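Local coordinates for protein terminase large subunit (Thermus phage G20c, PDB 5M1P) that packages phage DNA into empty capsids as an ATP-driven motor subunit and, through its nuclease domain, cuts the viral genome, at residues W73-Q76 with V77-K81; V119-S122 with S123-E126; D30-D34 with H35-I39. One frame throughout, in Å; residues are numbered along the deposited sequence.

Interaction 1 (W73-Q76 with V77-K81); sequences WSDQ and VARLK
V77 gives its N-H to W73 O at 3.1 Å. V77 CG2 rests on the same W73 O at 3.6 Å. A78 repeats the bond one residue on, from its N to S74 O at 2.9 Å, and its CB also rests near that oxygen. These are i to i+4 bonds of the first turns of helix 73-86, which packs on the central sheet of the RNase H-like nuclease fold. R79 N then bonds D75 O at 2.8 Å. The R79 chi1 of -65° sets CG beside the backbone N and against D75 O. The bend at chi2 (-66°) then brings NE to D75 OD1 at 3.2 Å, in a salt bridge. The carboxylate and guanidinium planes stand 69° apart. The carboxylate oxygen sits off the guanidinium plane, and the pairing is electrostatic and not a hydrogen bond. L80 N closes on Q76 O at 3.0 Å, while its side chain turns to F43 and F52. The Q76 amide serves the loops instead: OE1 accepts from G44 N, and NE2 donates to A71 O. K81 continues the helix through K81 N to V77 O, and its NZ forms a salt bridge with E85.

Interaction 2 (V119-S122 with S123-E126); sequences VKSS and SVKE
S121 OG accepts the N-H of V124 at 3.1 Å, with an N-H...O angle of 167°. S121 is thus the N-cap of helix 122-137. Its chi1 of 69° turns OG toward the first turn of the helix. The same OG touches V124 CG2 at 3.5 Å. S121 O takes the next N-H, that of K125, at 3.1 Å, and S122 O takes that of E126 at 2.8 Å. The E126 side chain folds back over this last carbonyl: its CD lies 3.1 Å from S122 O, and its OE2 reaches S122 CB at 3.6 Å. E126 OE2 and S122 O are both acceptors and do not bond; the bond at S122 O is the one from E126 N.

A few apolar contacts flank the cap. V119 CG1 meets K125 CE at 3.9 Å, the two side chains crossing at about a right angle. V124 CG1 faces V119 CA at 4.0 Å, and its CG2 is near K120 CG. Farther out, M180 of helix 177-186 touches both V119 and K125. V119 N donates to D95 OD1. D95 is a probable ligand of the second catalytic magnesium ion, so this segment also borders the nuclease site. S121 OG supplies the acceptor for V124 N, which has no i-4 carbonyl bond, while the S121 and S122 carbonyls begin the regular helix bonds. As an acceptor, the S121 hydroxyl oxygen probably complements the positive end of the helix dipole.

Interaction 3 (D30-D34 with H35-I39); sequences DYRPD and HIYCI
R32 CB passes beside Y37 OH at 3.5 Å, and CG stays near that hydroxyl. The chain then bends at chi3 and swings over the H35 ring. CD lies near ND1 and CE1 of H35. NE comes over one face of the imidazole, 3.2 Å from CE1 and offset toward the rim. The guanidinium and ring planes are 30° apart, and the side chains run side by side in the same direction. At the tip, NH2 donates to D34 OD2 at 2.9 Å on its syn lone pair, in a salt bridge. NE makes only a weak bond to D34 OD1. The D34 carboxylate lies nearly parallel to the imidazole, at 11°. The ring is gripped at both nitrogens: ND1 is hydrogen-bonded to D56, and NE2 to a water that also makes a weak bond to D34 OD2.

The backbone of R32 is used twice. Its N donates to Y37 OH at 3.0 Å, and its O accepts from H35 N at 3.1 Å. Y31 CD1 packs on Y37 CE1 at 3.4 Å, with the ring planes oblique to each other at 55°. P33 N lies over the centre of one Y31 face. A second water donates to H35 O at 2.7 Å and is also bonded to Y31 OH. Y37 also meets the Y87 ring and side chains of strand 49-56. The R32 to H35 bond closes a type I beta turn, which leads the chain into strand 37-42 of the RNase H-like central sheet.

Overall arrangement
From the N terminus, interaction 3 comes first and closes a turn in the loop between strands 25-27 and 37-42. The chain then runs through strands 49-56 and 61-69 to interaction 1, in the first turns of helix 73-86. Strand 91-94, helix 101-109 and strand 114-116 follow. Interaction 2 then starts helix 122-137. The three contacts are in series; none nests or crosses another. Interactions 1 and 3 meet where L80 CD1 packs on I39 CG2 at 3.9 Å, joining helix 73-86 to strand 37-42. Interaction 2 stays apart, with nearest atoms about 14 Å from interaction 1 and about 11 Å from interaction 3. It lies across the chain's centre from interaction 3.

Interaction 1 (W73-Q76 with V77-K81)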
loop_
_atom_site.group_PDB
_atom_site.type_symbol
_atom_site.label_atom_id
_atom_site.label_comp_id
_atom_site.label_asym_id
_atom_site.label_seq_id
_atom_site.Cartn_x
_atom_site.Cartn_y
_atom_site.Cartn_z
ATOM N N TRP A 73 13.565 3.332 11.194
ATOM C CA TRP A 73 12.225 3.862 11.420
ATOM C C TRP A 73 12.149 5.349 11.114
ATOM O O TRP A 73 11.204 5.796 10.458
ATOM C CB TRP A 73 11.766 3.619 12.854
ATOM C CG TRP A 73 11.475 2.176 13.161
ATOM C CD1 TRP A 73 11.087 1.201 12.283
ATOM C CD2 TRP A 73 11.525 1.562 14.443
ATOM N NE1 TRP A 73 10.897 0.018 12.941
ATOM C CE2 TRP A 73 11.162 0.209 14.270
ATOM C CE3 TRP A 73 11.850 2.019 15.720
ATOM C CZ2 TRP A 73 11.118 -0.699 15.332
ATOM C CZ3 TRP A 73 11.801 1.115 16.782
ATOM C CH2 TRP A 73 11.437 -0.229 16.575
ATOM N N SER A 74 13.144 6.109 11.572
ATOM C CA SER A 74 13.166 7.542 11.295
ATOM C C SER A 74 13.281 7.832 9.797
ATOM O O SER A 74 12.633 8.756 9.289
ATOM C CB SER A 74 14.285 8.241 12.069
ATOM O OG SER A 74 14.073 9.638 12.070
ATOM N N ASP A 75 14.101 7.051 9.093
ATOM C CA ASP A 75 14.219 7.188 7.636
ATOM C C ASP A 75 12.895 6.882 6.932
ATOM O O ASP A 75 12.522 7.575 5.981
ATOM C CB ASP A 75 15.349 6.299 7.104
ATOM C CG ASP A 75 15.631 6.511 5.631
ATOM O OD1 ASP A 75 15.493 7.655 5.140
ATOM O OD2 ASP A 75 16.017 5.522 4.978
ATOM N N GLN A 76 12.172 5.871 7.397
ATOM C CA GLN A 76 10.843 5.585 6.827
ATOM C C GLN A 76 9.906 6.779 6.948
ATOM O O GLN A 76 9.230 7.148 5.985
ATOM C CB GLN A 76 10.225 4.362 7.479
ATOM C CG GLN A 76 10.957 3.081 7.147
ATOM C CD GLN A 76 10.328 1.900 7.820
ATOM O OE1 GLN A 76 9.106 1.745 7.790
ATOM N NE2 GLN A 76 11.147 1.063 8.454
ATOM N N VAL A 77 9.888 7.391 8.128
ATOM C CA VAL A 77 9.067 8.577 8.361
ATOM C C VAL A 77 9.549 9.758 7.505
ATOM O O VAL A 77 8.730 10.483 6.934
ATOM C CB VAL A 77 8.985 8.938 9.861
ATOM C CG1 VAL A 77 8.273 10.269 10.055
ATOM C CG2 VAL A 77 8.248 7.844 10.626
ATOM N N ALA A 78 10.860 9.948 7.393
ATOM C CA ALA A 78 11.400 11.028 6.545
ATOM C C ALA A 78 11.047 10.816 5.072
ATOM O O ALA A 78 10.747 11.781 4.361
ATOM C CB ALA A 78 12.915 11.138 6.699
ATOM N N ARG A 79 11.072 9.568 4.617
ATOM C CA ARG A 79 10.752 9.266 3.213
ATOM C C ARG A 79 9.269 9.512 2.963
ATOM O O ARG A 79 8.874 10.059 1.917
ATOM C CB ARG A 79 11.143 7.827 2.848
ATOM C CG ARG A 79 12.636 7.531 2.903
ATOM C CD ARG A 79 13.489 8.257 1.881
ATOM N NE ARG A 79 14.890 7.824 1.956
ATOM C CZ ARG A 79 15.953 8.527 1.544
ATOM N NH1 ARG A 79 17.170 8.002 1.674
ATOM N NH2 ARG A 79 15.830 9.752 1.023
ATOM N N LEU A 80 8.446 9.151 3.932
ATOM C CA LEU A 80 7.019 9.435 3.874
ATOM C C LEU A 80 6.738 10.945 3.834
ATOM O O LEU A 80 5.908 11.410 3.049
ATOM C CB LEU A 80 6.360 8.796 5.088
ATOM C CG LEU A 80 4.884 8.492 5.133
ATOM C CD1 LEU A 80 4.382 7.818 3.868
ATOM C CD2 LEU A 80 4.683 7.577 6.335
ATOM N N LYS A 81 7.446 11.701 4.672
ATOM C CA LYS A 81 7.355 13.168 4.664
ATOM C C LYS A 81 7.676 13.740 3.282
ATOM O O LYS A 81 6.949 14.602 2.752
ATOM C CB LYS A 81 8.308 13.766 5.696
ATOM C CG LYS A 81 8.272 15.278 5.809
ATOM C CD LYS A 81 9.147 15.724 6.970
ATOM C CE LYS A 81 8.954 17.201 7.243
ATOM N NZ LYS A 81 9.750 18.002 6.297
#

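Interaction 2 (V119-S122 with S123-E126)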
loop_
_atom_site.group_PDB
_atom_site.type_symbol
_atom_site.label_atom_id
_atom_site.label_comp_id
_atom_site.label_asym_id
_atom_site.label_seq_id
_atom_site.Cartn_x
_atom_site.Cartn_y
_atom_site.Cartn_z
ATOM N N VAL A 119 -4.416 -1.981 10.965
ATOM C CA VAL A 119 -4.883 -3.249 10.397
ATOM C C VAL A 119 -4.818 -4.263 11.532
ATOM O O VAL A 119 -3.912 -5.098 11.620
ATOM C CB VAL A 119 -4.097 -3.655 9.137
ATOM C CG1 VAL A 119 -4.674 -4.937 8.554
ATOM C CG2 VAL A 119 -4.167 -2.549 8.077
ATOM N N LYS A 120 -5.818 -4.160 12.399
ATOM C CA LYS A 120 -5.749 -4.738 13.745
ATOM C C LYS A 120 -6.475 -6.058 13.896
ATOM O O LYS A 120 -6.487 -6.643 14.988
ATOM C CB LYS A 120 -6.278 -3.733 14.771
ATOM C CG LYS A 120 -7.749 -3.354 14.629
ATOM C CD LYS A 120 -8.100 -2.180 15.532
ATOM C CE LYS A 120 -8.259 -2.617 16.981
ATOM N NZ LYS A 120 -9.617 -3.178 17.215
ATOM N N SER A 121 -7.076 -6.534 12.812
ATOM C CA SER A 121 -7.759 -7.823 12.803
ATOM C C SER A 121 -7.926 -8.321 11.388
ATOM O O SER A 121 -7.797 -7.562 10.423
ATOM C CB SER A 121 -9.142 -7.699 13.434
ATOM O OG SER A 121 -9.995 -6.928 12.613
ATOM N N SER A 122 -8.266 -9.599 11.280
ATOM C CA SER A 122 -8.608 -10.185 9.997
ATOM C C SER A 122 -9.835 -9.496 9.395
ATOM O O SER A 122 -9.902 -9.334 8.178
ATOM C CB SER A 122 -8.838 -11.687 10.149
ATOM O OG SER A 122 -9.919 -11.945 11.020
ATOM N N SER A 123 -10.774 -9.051 10.238
ATOM C CA SER A 123 -11.965 -8.319 9.772
ATOM C C SER A 123 -11.623 -7.001 9.066
ATOM O O SER A 123 -12.161 -6.692 7.998
ATOM C CB SER A 123 -12.921 -8.034 10.937
ATOM O OG SER A 123 -14.095 -7.395 10.479
ATOM N N VAL A 124 -10.734 -6.222 9.673
ATOM C CA VAL A 124 -10.282 -4.956 9.075
ATOM C C VAL A 124 -9.543 -5.233 7.766
ATOM O O VAL A 124 -9.760 -4.558 6.752
ATOM C CB VAL A 124 -9.370 -4.176 10.045
ATOM C CG1 VAL A 124 -8.706 -2.983 9.359
ATOM C CG2 VAL A 124 -10.178 -3.709 11.248
ATOM N N LYS A 125 -8.665 -6.226 7.798
ATOM C CA LYS A 125 -7.908 -6.614 6.610
ATOM C C LYS A 125 -8.850 -7.008 5.478
ATOM O O LYS A 125 -8.638 -6.607 4.333
ATOM C CB LYS A 125 -6.955 -7.762 6.936
ATOM C CG LYS A 125 -6.074 -8.209 5.778
ATOM C CD LYS A 125 -4.967 -9.129 6.255
ATOM C CE LYS A 125 -3.816 -8.347 6.866
ATOM N NZ LYS A 125 -2.760 -9.235 7.412
ATOM N N GLU A 126 -9.892 -7.770 5.797
ATOM C CA GLU A 126 -10.822 -8.245 4.766
ATOM C C GLU A 126 -11.610 -7.108 4.131
ATOM O O GLU A 126 -11.848 -7.128 2.928
ATOM C CB GLU A 126 -11.730 -9.346 5.326
ATOM C CG GLU A 126 -10.996 -10.669 5.490
ATOM C CD GLU A 126 -11.512 -11.542 6.626
ATOM O OE1 GLU A 126 -12.704 -11.452 6.999
ATOM O OE2 GLU A 126 -10.697 -12.328 7.146
#

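Interaction 3 (D30-D34 with H35-I39)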
loop_
_atom_site.group_PDB
_atom_site.type_symbol
_atom_site.label_atom_id
_atom_site.label_comp_id
_atom_site.label_asym_id
_atom_site.label_seq_id
_atom_site.Cartn_x
_atom_site.Cartn_y
_atom_site.Cartn_z
ATOM N N ASP A 30 4.668 12.573 -12.156
ATOM C CA ASP A 30 5.003 13.593 -11.183
ATOM C C ASP A 30 3.722 14.277 -10.725
ATOM O O ASP A 30 2.654 14.112 -11.322
ATOM C CB ASP A 30 6.030 14.571 -11.764
ATOM C CG ASP A 30 7.431 13.964 -11.865
ATOM O OD1 ASP A 30 7.835 13.178 -10.981
ATOM O OD2 ASP A 30 8.154 14.303 -12.814
ATOM N N TYR A 31 3.833 15.001 -9.617
ATOM C CA TYR A 31 2.721 15.707 -9.003
ATOM C C TYR A 31 1.968 16.610 -9.997
ATOM O O TYR A 31 2.582 17.404 -10.714
ATOM C CB TYR A 31 3.282 16.561 -7.872
ATOM C CG TYR A 31 2.286 17.453 -7.169
ATOM C CD1 TYR A 31 1.064 16.947 -6.696
ATOM C CD2 TYR A 31 2.582 18.793 -6.919
ATOM C CE1 TYR A 31 0.161 17.742 -6.019
ATOM C CE2 TYR A 31 1.691 19.601 -6.237
ATOM C CZ TYR A 31 0.474 19.087 -5.802
ATOM O OH TYR A 31 -0.425 19.894 -5.132
ATOM N N ARG A 32 0.638 16.492 -9.996
ATOM C CA ARG A 32 -0.282 17.393 -10.704
ATOM C C ARG A 32 -1.027 18.195 -9.634
ATOM O O ARG A 32 -1.798 17.617 -8.882
ATOM C CB ARG A 32 -1.326 16.581 -11.473
ATOM C CG ARG A 32 -0.845 15.702 -12.609
ATOM C CD ARG A 32 -2.055 14.996 -13.210
ATOM N NE ARG A 32 -3.119 15.929 -13.617
ATOM C CZ ARG A 32 -3.378 16.331 -14.865
ATOM N NH1 ARG A 32 -2.664 15.901 -15.903
ATOM N NH2 ARG A 32 -4.381 17.180 -15.079
ATOM N N PRO A 33 -0.837 19.527 -9.566
ATOM C CA PRO A 33 -1.451 20.277 -8.449
ATOM C C PRO A 33 -2.969 20.463 -8.470
ATOM O O PRO A 33 -3.548 20.875 -7.461
ATOM C CB PRO A 33 -0.758 21.640 -8.520
ATOM C CG PRO A 33 -0.421 21.783 -9.958
ATOM C CD PRO A 33 -0.063 20.408 -10.454
ATOM N N ASP A 34 -3.601 20.177 -9.604
ATOM C CA ASP A 34 -5.060 20.137 -9.692
ATOM C C ASP A 34 -5.699 18.868 -9.087
ATOM O O ASP A 34 -6.927 18.797 -8.974
ATOM C CB ASP A 34 -5.523 20.317 -11.149
ATOM C CG ASP A 34 -4.933 19.279 -12.105
ATOM O OD1 ASP A 34 -3.916 18.621 -11.774
ATOM O OD2 ASP A 34 -5.477 19.142 -13.215
ATOM N N HIS A 35 -4.888 17.870 -8.725
ATOM C CA HIS A 35 -5.378 16.635 -8.138
ATOM C C HIS A 35 -5.003 16.514 -6.669
ATOM O O HIS A 35 -4.062 17.155 -6.191
ATOM C CB HIS A 35 -4.841 15.441 -8.916
ATOM C CG HIS A 35 -5.403 15.329 -10.300
ATOM N ND1 HIS A 35 -5.042 14.324 -11.165
ATOM C CD2 HIS A 35 -6.314 16.086 -10.962
ATOM C CE1 HIS A 35 -5.698 14.463 -12.302
ATOM N NE2 HIS A 35 -6.470 15.530 -12.208
ATOM N N ILE A 36 -5.756 15.677 -5.966
ATOM C CA ILE A 36 -5.570 15.419 -4.540
ATOM C C ILE A 36 -5.039 13.989 -4.424
ATOM O O ILE A 36 -5.496 13.089 -5.130
ATOM C CB ILE A 36 -6.909 15.594 -3.781
ATOM C CG1 ILE A 36 -7.368 17.061 -3.826
ATOM C CG2 ILE A 36 -6.817 15.109 -2.339
ATOM C CD1 ILE A 36 -6.621 17.995 -2.896
ATOM N N TYR A 37 -4.076 13.790 -3.525
ATOM C CA TYR A 37 -3.401 12.503 -3.371
ATOM C C TYR A 37 -3.472 12.017 -1.939
ATOM O O TYR A 37 -3.628 12.804 -0.997
ATOM C CB TYR A 37 -1.928 12.663 -3.728
ATOM C CG TYR A 37 -1.659 13.040 -5.159
ATOM C CD1 TYR A 37 -1.795 14.357 -5.608
ATOM C CD2 TYR A 37 -1.257 12.082 -6.072
ATOM C CE1 TYR A 37 -1.536 14.693 -6.924
ATOM C CE2 TYR A 37 -0.991 12.417 -7.393
ATOM C CZ TYR A 37 -1.132 13.729 -7.811
ATOM O OH TYR A 37 -0.850 14.079 -9.117
ATOM N N CYS A 38 -3.330 10.707 -1.780
ATOM C CA CYS A 38 -3.090 10.125 -0.470
ATOM C C CYS A 38 -2.002 9.087 -0.650
ATOM O O CYS A 38 -1.650 8.750 -1.789
ATOM C CB CYS A 38 -4.363 9.526 0.121
ATOM S SG CYS A 38 -4.923 8.019 -0.690
ATOM N N ILE A 39 -1.470 8.594 0.462
ATOM C CA ILE A 39 -0.375 7.639 0.446
ATOM C C ILE A 39 -0.689 6.493 1.390
ATOM O O ILE A 39 -0.783 6.707 2.595
ATOM C CB ILE A 39 0.954 8.290 0.893
ATOM C CG1 ILE A 39 1.222 9.574 0.084
ATOM C CG2 ILE A 39 2.101 7.291 0.791
ATOM C CD1 ILE A 39 2.471 10.322 0.478
HETATM O O HOH W 1 -2.740 18.535 -4.345
HETATM O O HOH W 2 -7.361 16.544 -14.534
#